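Local coordinates for plasmid pRiA4b Orf3-like domain-containing protein (Methanosarcina mazei, PDB 2I1S) that is of unknown function but belongs to the plasmid pRiA4b ORF-3-like family and folds as one chain round a mixed beta sheet flanked by short helices, at residues M57-P60 against L65-I68; L35-A40 against H53-V58; K16-Q21 against G149-L154. All blocks are in the same frame, centred on the assembly; numbering follows the deposited sequence.

Contacts 1 and 2 share strand 53-58, whose two uses differ: contact 1 pairs its end with strand 65-69 through backbone bonds at the surface, while contact 2 sets its inward side chains against helix 34-44 in the buried part of the fold. Their centres are 11 Å apart, and they meet where Ile68 O lies 2.8 Å from Phe55 N, a probable hydrogen bond. Contact 3, partly buried, lies beyond the chain's centre from contact 2, about 9 Å away at the nearest atoms, and joins a loop to helix 146-157. Chemistry follows place: backbone pairing in contact 1, aromatic stacking in contact 2, a water bridge beside apolar touches in contact 3.

Contact 1 of 3, residues M57-P60 against L65-I68; sequences MVNP and LDKI
Met57 and Asp66 pair across a beta hairpin, strand 53-58 running antiparallel to strand 65-69 near one edge of the mixed sheet, next to strand 82-84. Theirs is a hydrogen-bonded pair, and both backbone bonds are made. Met57 N gives its proton to Asp66 O at 3.0 Å, almost straight at 170°. The return bond, Asp66 N to Met57 O, is short at 2.7 Å but more bent, its donor tilted 27° from the carbonyl plane. Leu65 CA adds a weaker CA-H...O contact to the same Met57 O.

Apolar contact is slight. Val58 and Leu65 form the next, non-hydrogen-bonded pair, with CA atoms 4.1 Å apart. The CD1 branch of Leu65 comes over the Met57-Val58 peptide and stands 4.4 Å from Val58 CG2.

The polar side chains gather on the other face, the one that carries Met57 and Asp66. Asn59 and Asp66 approach at a slant, amide and carboxylate planes 62° apart. OD2 of Asp66 is hydrogen-bonded to the hydroxyl of Tyr93 in helix 90-93, and Asn59 OD1 accepts from the backbone N of Lys61 inside the turn, so each flat group is also held from outside the pairing. Tyr93 touches Met57 and Asn59 as well, bringing its helix against this end of the hairpin. A water bridges the two side chains: it accepts from Asn59 ND2 at 3.1 Å and donates to Asp66 OD1 at 2.8 Å.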
loop_
_atom_site.group_PDB
_atom_site.type_symbol
_atom_site.label_atom_id
_atom_site.label_comp_id
_atom_site.label_asym_id
_atom_site.label_seq_id
_atom_site.Cartn_x
_atom_site.Cartn_y
_atom_site.Cartn_z
ATOM N N MET A 57 -9.204 -9.361 -5.678
ATOM C CA MET A 57 -10.168 -9.452 -4.564
ATOM C C MET A 57 -11.313 -10.396 -4.946
ATOM O O MET A 57 -11.733 -10.426 -6.113
ATOM C CB MET A 57 -10.670 -8.038 -4.213
ATOM C CG MET A 57 -11.574 -7.935 -3.015
ATOM S SD MET A 57 -11.611 -6.287 -2.285
ATOM C CE MET A 57 -12.092 -6.817 -0.674
ATOM N N VAL A 58 -11.789 -11.189 -3.981
ATOM C CA VAL A 58 -13.076 -11.895 -4.109
ATOM C C VAL A 58 -14.257 -10.909 -4.280
ATOM O O VAL A 58 -14.412 -9.952 -3.495
ATOM C CB VAL A 58 -13.355 -12.825 -2.880
ATOM C CG1 VAL A 58 -14.803 -13.260 -2.837
ATOM C CG2 VAL A 58 -12.434 -14.030 -2.894
ATOM N N ASN A 59 -15.085 -11.150 -5.295
ATOM C CA ASN A 59 -16.285 -10.361 -5.509
ATOM C C ASN A 59 -17.451 -10.948 -4.678
ATOM O O ASN A 59 -17.839 -12.088 -4.877
ATOM C CB ASN A 59 -16.574 -10.322 -7.012
ATOM C CG ASN A 59 -17.854 -9.564 -7.376
ATOM O OD1 ASN A 59 -18.598 -9.071 -6.522
ATOM N ND2 ASN A 59 -18.118 -9.489 -8.676
ATOM N N PRO A 60 -17.982 -10.177 -3.707
ATOM C CA PRO A 60 -19.029 -10.709 -2.814
ATOM C C PRO A 60 -20.320 -11.118 -3.504
ATOM O O PRO A 60 -21.046 -11.978 -2.977
ATOM C CB PRO A 60 -19.312 -9.558 -1.847
ATOM C CG PRO A 60 -18.670 -8.329 -2.452
ATOM C CD PRO A 60 -17.589 -8.792 -3.368
ATOM N N LEU A 65 -12.794 -14.643 -7.675
ATOM C CA LEU A 65 -11.676 -13.700 -7.539
ATOM C C LEU A 65 -11.619 -12.771 -8.758
ATOM O O LEU A 65 -11.376 -13.219 -9.869
ATOM C CB LEU A 65 -10.351 -14.488 -7.395
ATOM C CG LEU A 65 -9.035 -13.749 -7.027
ATOM C CD1 LEU A 65 -8.974 -13.313 -5.547
ATOM C CD2 LEU A 65 -7.788 -14.580 -7.368
ATOM N N ASP A 66 -11.879 -11.484 -8.551
ATOM C CA ASP A 66 -11.783 -10.471 -9.617
ATOM C C ASP A 66 -10.418 -9.798 -9.642
ATOM O O ASP A 66 -9.857 -9.510 -8.593
ATOM C CB ASP A 66 -12.848 -9.369 -9.435
ATOM C CG ASP A 66 -14.262 -9.849 -9.749
ATOM O OD1 ASP A 66 -14.432 -10.949 -10.339
ATOM O OD2 ASP A 66 -15.212 -9.097 -9.426
ATOM N N LYS A 67 -9.898 -9.540 -10.839
ATOM C CA LYS A 67 -8.725 -8.705 -11.018
ATOM C C LYS A 67 -9.184 -7.285 -11.356
ATOM O O LYS A 67 -9.980 -7.088 -12.288
ATOM C CB LYS A 67 -7.843 -9.231 -12.146
ATOM C CG LYS A 67 -6.941 -10.412 -11.804
ATOM C CD LYS A 67 -5.756 -10.460 -12.800
ATOM C CE LYS A 67 -4.664 -11.494 -12.432
ATOM N NZ LYS A 67 -5.113 -12.913 -12.607
ATOM N N ILE A 68 -8.678 -6.295 -10.618
ATOM C CA ILE A 68 -9.100 -4.907 -10.817
ATOM C C ILE A 68 -7.879 -4.023 -11.103
ATOM O O ILE A 68 -6.915 -4.044 -10.351
ATOM C CB ILE A 68 -9.898 -4.373 -9.582
ATOM C CG1 ILE A 68 -11.051 -5.306 -9.220
ATOM C CG2 ILE A 68 -10.370 -2.947 -9.790
ATOM C CD1 ILE A 68 -11.385 -5.266 -7.730
HETATM O O HOH W 1 -17.043 -11.851 -10.455
#

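Contact 2 of 3, residues L35-A40 against H53-V58; sequences LDLHKA and HEFEMV
His38 and His53 lie ring on ring in an offset stack, planes only 7° from parallel and centroids 3.6 Å apart, where helix 34-44 packs over strand 53-58 of the sheet, the segment axes 10.0 Å apart at their closest and crossing at 115°. This is the tight part of the contact. His53 CE1 sits over the middle of the His38 ring, and His38 ND1 in turn over the middle of the His53 ring. CG of His53 stands between its backbone N and carbonyl carbon (chi1 84°), a crowded position that carries the ring towards the helix. The two ND1 atoms are 3.3 Å apart but poorly angled for a bond. Instead the rings are fixed by other residues: His38 ND1 and NE2 are hydrogen-bonded to Tyr103 OH and Asp49 OD2, and His53 NE2 to Glu85 OE1.

Phe55 fills the next place along the strand that faces the helix. Its CZ meets the backbone of His38, with His38 N in the ring plane at the edge, 3.6 Å away. Leu37 CD2 reaches Phe55 CE1 obliquely, also at 3.6 Å.

The looser side begins beyond these residues. Lys39 is exposed and takes no part; Glu54 points away from the helix, against Lys67 of the neighbouring strand. Around the core, the Phe34 and Phe55 rings meet edge-to-face, Tyr103 of the adjacent strand 100-105 meets both Phe55 and His53, and Leu37 extends to Leu90, so helices 34-44 and 90-93 meet through Leu37 and Leu90 while both touch the sheet.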
loop_
_atom_site.group_PDB
_atom_site.type_symbol
_atom_site.label_atom_id
_atom_site.label_comp_id
_atom_site.label_asym_id
_atom_site.label_seq_id
_atom_site.Cartn_x
_atom_site.Cartn_y
_atom_site.Cartn_z
ATOM N N LEU A 35 -9.247 3.112 -8.099
ATOM C CA LEU A 35 -8.223 4.060 -8.541
ATOM C C LEU A 35 -7.810 4.952 -7.379
ATOM O O LEU A 35 -6.623 5.102 -7.101
ATOM C CB LEU A 35 -8.684 4.898 -9.740
ATOM C CG LEU A 35 -7.688 5.920 -10.317
ATOM C CD1 LEU A 35 -6.334 5.260 -10.718
ATOM C CD2 LEU A 35 -8.265 6.643 -11.514
ATOM N N ASP A 36 -8.807 5.527 -6.719
ATOM C CA ASP A 36 -8.643 6.349 -5.521
ATOM C C ASP A 36 -7.807 5.674 -4.445
ATOM O O ASP A 36 -6.935 6.330 -3.829
ATOM C CB ASP A 36 -10.018 6.668 -4.920
ATOM C CG ASP A 36 -10.826 7.657 -5.745
ATOM O OD1 ASP A 36 -10.233 8.514 -6.438
ATOM O OD2 ASP A 36 -12.070 7.581 -5.687
ATOM N N LEU A 37 -8.059 4.375 -4.235
ATOM C CA LEU A 37 -7.294 3.553 -3.293
ATOM C C LEU A 37 -5.848 3.289 -3.746
ATOM O O LEU A 37 -4.910 3.372 -2.934
ATOM C CB LEU A 37 -8.031 2.236 -3.025
ATOM C CG LEU A 37 -7.356 1.201 -2.110
ATOM C CD1 LEU A 37 -7.224 1.752 -0.694
ATOM C CD2 LEU A 37 -8.046 -0.181 -2.099
ATOM N N HIS A 38 -5.663 2.946 -5.024
ATOM C CA HIS A 38 -4.319 2.871 -5.607
ATOM C C HIS A 38 -3.522 4.115 -5.238
ATOM O O HIS A 38 -2.399 4.015 -4.734
ATOM C CB HIS A 38 -4.402 2.722 -7.125
ATOM C CG HIS A 38 -3.169 3.170 -7.851
ATOM N ND1 HIS A 38 -1.958 2.528 -7.726
ATOM C CD2 HIS A 38 -2.968 4.180 -8.735
ATOM C CE1 HIS A 38 -1.062 3.118 -8.499
ATOM N NE2 HIS A 38 -1.649 4.128 -9.116
ATOM N N LYS A 39 -4.110 5.291 -5.451
ATOM C CA LYS A 39 -3.426 6.560 -5.136
ATOM C C LYS A 39 -3.117 6.772 -3.653
ATOM O O LYS A 39 -2.169 7.471 -3.323
ATOM C CB LYS A 39 -4.190 7.751 -5.689
ATOM C CG LYS A 39 -4.230 7.776 -7.181
ATOM C CD LYS A 39 -5.127 8.879 -7.656
ATOM C CE LYS A 39 -5.162 8.916 -9.174
ATOM N NZ LYS A 39 -6.332 9.744 -9.674
ATOM N N ALA A 40 -3.925 6.198 -2.768
ATOM C CA ALA A 40 -3.734 6.374 -1.322
ATOM C C ALA A 40 -2.583 5.467 -0.853
ATOM O O ALA A 40 -1.697 5.878 -0.092
ATOM C CB ALA A 40 -5.050 6.091 -0.557
ATOM N N HIS A 53 0.199 -1.624 -11.767
ATOM C CA HIS A 53 -0.418 -2.165 -10.554
ATOM C C HIS A 53 -1.700 -2.978 -10.835
ATOM O O HIS A 53 -2.265 -2.913 -11.924
ATOM C CB HIS A 53 -0.674 -1.053 -9.529
ATOM C CG HIS A 53 -1.936 -0.321 -9.761
ATOM N ND1 HIS A 53 -2.000 0.807 -10.551
ATOM C CD2 HIS A 53 -3.200 -0.580 -9.355
ATOM C CE1 HIS A 53 -3.254 1.223 -10.601
ATOM N NE2 HIS A 53 -4.002 0.391 -9.896
ATOM N N GLU A 54 -2.137 -3.779 -9.868
ATOM C CA GLU A 54 -3.483 -4.348 -9.906
ATOM C C GLU A 54 -3.896 -4.844 -8.536
ATOM O O GLU A 54 -3.041 -5.071 -7.691
ATOM C CB GLU A 54 -3.645 -5.428 -10.984
ATOM C CG GLU A 54 -3.063 -6.771 -10.666
ATOM C CD GLU A 54 -3.554 -7.830 -11.653
ATOM O OE1 GLU A 54 -4.321 -7.461 -12.577
ATOM O OE2 GLU A 54 -3.169 -9.025 -11.505
ATOM N N PHE A 55 -5.206 -4.918 -8.323
ATOM C CA PHE A 55 -5.810 -5.511 -7.155
ATOM C C PHE A 55 -6.361 -6.897 -7.552
ATOM O O PHE A 55 -6.804 -7.099 -8.695
ATOM C CB PHE A 55 -6.968 -4.662 -6.628
ATOM C CG PHE A 55 -6.605 -3.227 -6.308
ATOM C CD1 PHE A 55 -6.288 -2.851 -5.002
ATOM C CD2 PHE A 55 -6.604 -2.241 -7.317
ATOM C CE1 PHE A 55 -5.948 -1.523 -4.701
ATOM C CE2 PHE A 55 -6.274 -0.917 -7.026
ATOM C CZ PHE A 55 -5.936 -0.559 -5.690
ATOM N N GLU A 56 -6.275 -7.839 -6.617
ATOM C CA GLU A 56 -6.988 -9.109 -6.672
ATOM C C GLU A 56 -7.916 -9.158 -5.453
ATOM O O GLU A 56 -7.463 -9.031 -4.320
ATOM C CB GLU A 56 -6.026 -10.285 -6.548
ATOM C CG GLU A 56 -5.268 -10.678 -7.795
ATOM C CD GLU A 56 -4.387 -11.911 -7.569
ATOM O OE1 GLU A 56 -4.466 -12.546 -6.466
ATOM O OE2 GLU A 56 -3.614 -12.241 -8.506
ATOM N N MET A 57 -9.204 -9.361 -5.678
ATOM C CA MET A 57 -10.168 -9.452 -4.564
ATOM C C MET A 57 -11.313 -10.396 -4.946
ATOM O O MET A 57 -11.733 -10.426 -6.113
ATOM C CB MET A 57 -10.670 -8.038 -4.213
ATOM C CG MET A 57 -11.574 -7.935 -3.015
ATOM S SD MET A 57 -11.611 -6.287 -2.285
ATOM C CE MET A 57 -12.092 -6.817 -0.674
ATOM N N VAL A 58 -11.789 -11.189 -3.981
ATOM C CA VAL A 58 -13.076 -11.895 -4.109
ATOM C C VAL A 58 -14.257 -10.909 -4.280
ATOM O O VAL A 58 -14.412 -9.952 -3.495
ATOM C CB VAL A 58 -13.355 -12.825 -2.880
ATOM C CG1 VAL A 58 -14.803 -13.260 -2.837
ATOM C CG2 VAL A 58 -12.434 -14.030 -2.894
#

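Contact 3 of 3, residues K16-Q21 against G149-L154; sequences KGITPQ and GYEEML
Ile18 and Tyr150 cross at about a right angle, joining the loop between strands 7-15 and 22-29 to helix 146-157. The ethyl arm of Ile18 ends in CD1, which comes obliquely to the Tyr150 ring and stands 4.0 Å from its CD2. Leu154, one turn further along the helix, lays CG over one face of the same ring, towards its rim.

Glu151 passes Ile18 at a slant. Its CG lies 4.0 Å from Ile18 CG1, and the bend at chi2 (-86°) then swings the carboxylate beside the loop backbone. There OE2 lies 3.9 Å from Ile18 CG2 and 3.1 Å from Thr19 O; as two acceptors, these oxygens are close without being hydrogen-bonded.

A water mediates instead. It donates to Thr19 O at 2.8 Å and to Glu151 OE1 at 2.7 Å. Arg137 touches Ile18 and binds the carbonyl O of Pro20, which follows a cis peptide bond, bringing a positive charge to the same loop. The chemistry therefore implies a modest link: light apolar contact, and a water that donates to the loop carbonyl and to the other carboxylate oxygen, OE1, tying the two acceptor groups together.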
loop_
_atom_site.group_PDB
_atom_site.type_symbol
_atom_site.label_atom_id
_atom_site.label_comp_id
_atom_site.label_asym_id
_atom_site.label_seq_id
_atom_site.Cartn_x
_atom_site.Cartn_y
_atom_site.Cartn_z
ATOM N N LYS A 16 3.771 -7.248 2.200
ATOM C CA LYS A 16 4.095 -8.679 2.377
ATOM C C LYS A 16 5.562 -9.045 2.206
ATOM O O LYS A 16 6.255 -8.502 1.356
ATOM C CB LYS A 16 3.374 -9.500 1.333
ATOM C CG LYS A 16 1.897 -9.632 1.564
ATOM C CD LYS A 16 1.343 -10.506 0.474
ATOM C CE LYS A 16 2.076 -11.837 0.455
ATOM N NZ LYS A 16 1.135 -12.891 -0.042
ATOM N N GLY A 17 5.997 -10.017 3.008
ATOM C CA GLY A 17 7.290 -10.665 2.874
ATOM C C GLY A 17 8.435 -9.990 3.597
ATOM O O GLY A 17 9.536 -10.476 3.565
ATOM N N ILE A 18 8.225 -8.859 4.226
ATOM C CA ILE A 18 9.325 -8.223 4.979
ATOM C C ILE A 18 8.942 -8.279 6.474
ATOM O O ILE A 18 7.797 -7.949 6.838
ATOM C CB ILE A 18 9.584 -6.758 4.487
ATOM C CG1 ILE A 18 10.474 -6.767 3.247
ATOM C CG2 ILE A 18 10.277 -5.873 5.556
ATOM C CD1 ILE A 18 10.031 -5.750 2.276
ATOM N N THR A 19 9.879 -8.747 7.312
ATOM C CA THR A 19 9.699 -8.694 8.758
ATOM C C THR A 19 10.926 -7.989 9.391
ATOM O O THR A 19 12.048 -8.086 8.860
ATOM C CB THR A 19 9.423 -10.077 9.416
ATOM O OG1 THR A 19 10.522 -10.930 9.152
ATOM C CG2 THR A 19 8.181 -10.730 8.874
ATOM N N PRO A 20 10.709 -7.214 10.472
ATOM C CA PRO A 20 9.415 -6.783 10.992
ATOM C C PRO A 20 8.499 -6.155 9.926
ATOM O O PRO A 20 8.976 -5.635 8.900
ATOM C CB PRO A 20 9.807 -5.738 12.044
ATOM C CG PRO A 20 11.136 -6.113 12.491
ATOM C CD PRO A 20 11.827 -6.741 11.320
ATOM N N GLN A 21 7.204 -6.158 10.196
ATOM C CA GLN A 21 6.186 -5.654 9.281
ATOM C C GLN A 21 6.205 -4.132 8.992
ATOM O O GLN A 21 6.335 -3.317 9.874
ATOM C CB GLN A 21 4.816 -6.117 9.763
ATOM C CG GLN A 21 3.686 -5.744 8.864
ATOM C CD GLN A 21 2.377 -6.243 9.383
ATOM O OE1 GLN A 21 1.868 -5.766 10.393
ATOM N NE2 GLN A 21 1.819 -7.223 8.707
ATOM N N GLY A 149 15.645 -8.086 -2.585
ATOM C CA GLY A 149 16.577 -6.981 -2.780
ATOM C C GLY A 149 16.667 -6.000 -1.615
ATOM O O GLY A 149 17.751 -5.620 -1.197
ATOM N N TYR A 150 15.514 -5.573 -1.103
ATOM C CA TYR A 150 15.470 -4.666 0.035
ATOM C C TYR A 150 16.063 -5.281 1.325
ATOM O O TYR A 150 16.888 -4.664 1.984
ATOM C CB TYR A 150 14.042 -4.132 0.251
ATOM C CG TYR A 150 13.934 -3.098 1.366
ATOM C CD1 TYR A 150 14.619 -1.876 1.271
ATOM C CD2 TYR A 150 13.180 -3.355 2.515
ATOM C CE1 TYR A 150 14.544 -0.934 2.269
ATOM C CE2 TYR A 150 13.075 -2.395 3.548
ATOM C CZ TYR A 150 13.768 -1.191 3.405
ATOM O OH TYR A 150 13.716 -0.239 4.364
ATOM N N GLU A 151 15.669 -6.501 1.677
ATOM C CA GLU A 151 16.258 -7.135 2.858
ATOM C C GLU A 151 17.783 -7.322 2.732
ATOM O O GLU A 151 18.494 -7.146 3.715
ATOM C CB GLU A 151 15.552 -8.444 3.218
ATOM C CG GLU A 151 14.167 -8.247 3.838
ATOM C CD GLU A 151 14.155 -8.023 5.372
ATOM O OE1 GLU A 151 15.115 -7.424 5.926
ATOM O OE2 GLU A 151 13.160 -8.461 6.033
ATOM N N GLU A 152 18.283 -7.669 1.547
ATOM C CA GLU A 152 19.735 -7.771 1.332
ATOM C C GLU A 152 20.452 -6.448 1.625
ATOM O O GLU A 152 21.441 -6.433 2.342
ATOM C CB GLU A 152 20.075 -8.210 -0.093
ATOM C CG GLU A 152 19.776 -9.661 -0.415
ATOM C CD GLU A 152 19.938 -9.963 -1.921
ATOM O OE1 GLU A 152 20.442 -9.063 -2.660
ATOM O OE2 GLU A 152 19.563 -11.094 -2.362
ATOM N N MET A 153 19.969 -5.341 1.067
ATOM C CA MET A 153 20.459 -4.007 1.446
ATOM C C MET A 153 20.464 -3.761 2.981
ATOM O O MET A 153 21.461 -3.315 3.511
ATOM C CB MET A 153 19.649 -2.931 0.740
ATOM C CG MET A 153 20.044 -2.783 -0.749
ATOM S SD MET A 153 19.396 -1.382 -1.669
ATOM C CE MET A 153 17.687 -1.468 -1.343
ATOM N N LEU A 154 19.368 -4.072 3.683
ATOM C CA LEU A 154 19.296 -3.880 5.143
ATOM C C LEU A 154 20.288 -4.721 5.913
ATOM O O LEU A 154 20.760 -4.291 6.956
ATOM C CB LEU A 154 17.881 -4.119 5.698
ATOM C CG LEU A 154 16.758 -3.206 5.190
ATOM C CD1 LEU A 154 15.510 -3.460 5.982
ATOM C CD2 LEU A 154 17.176 -1.730 5.258
HETATM O O HOH W 2 13.594 -6.086 7.685
#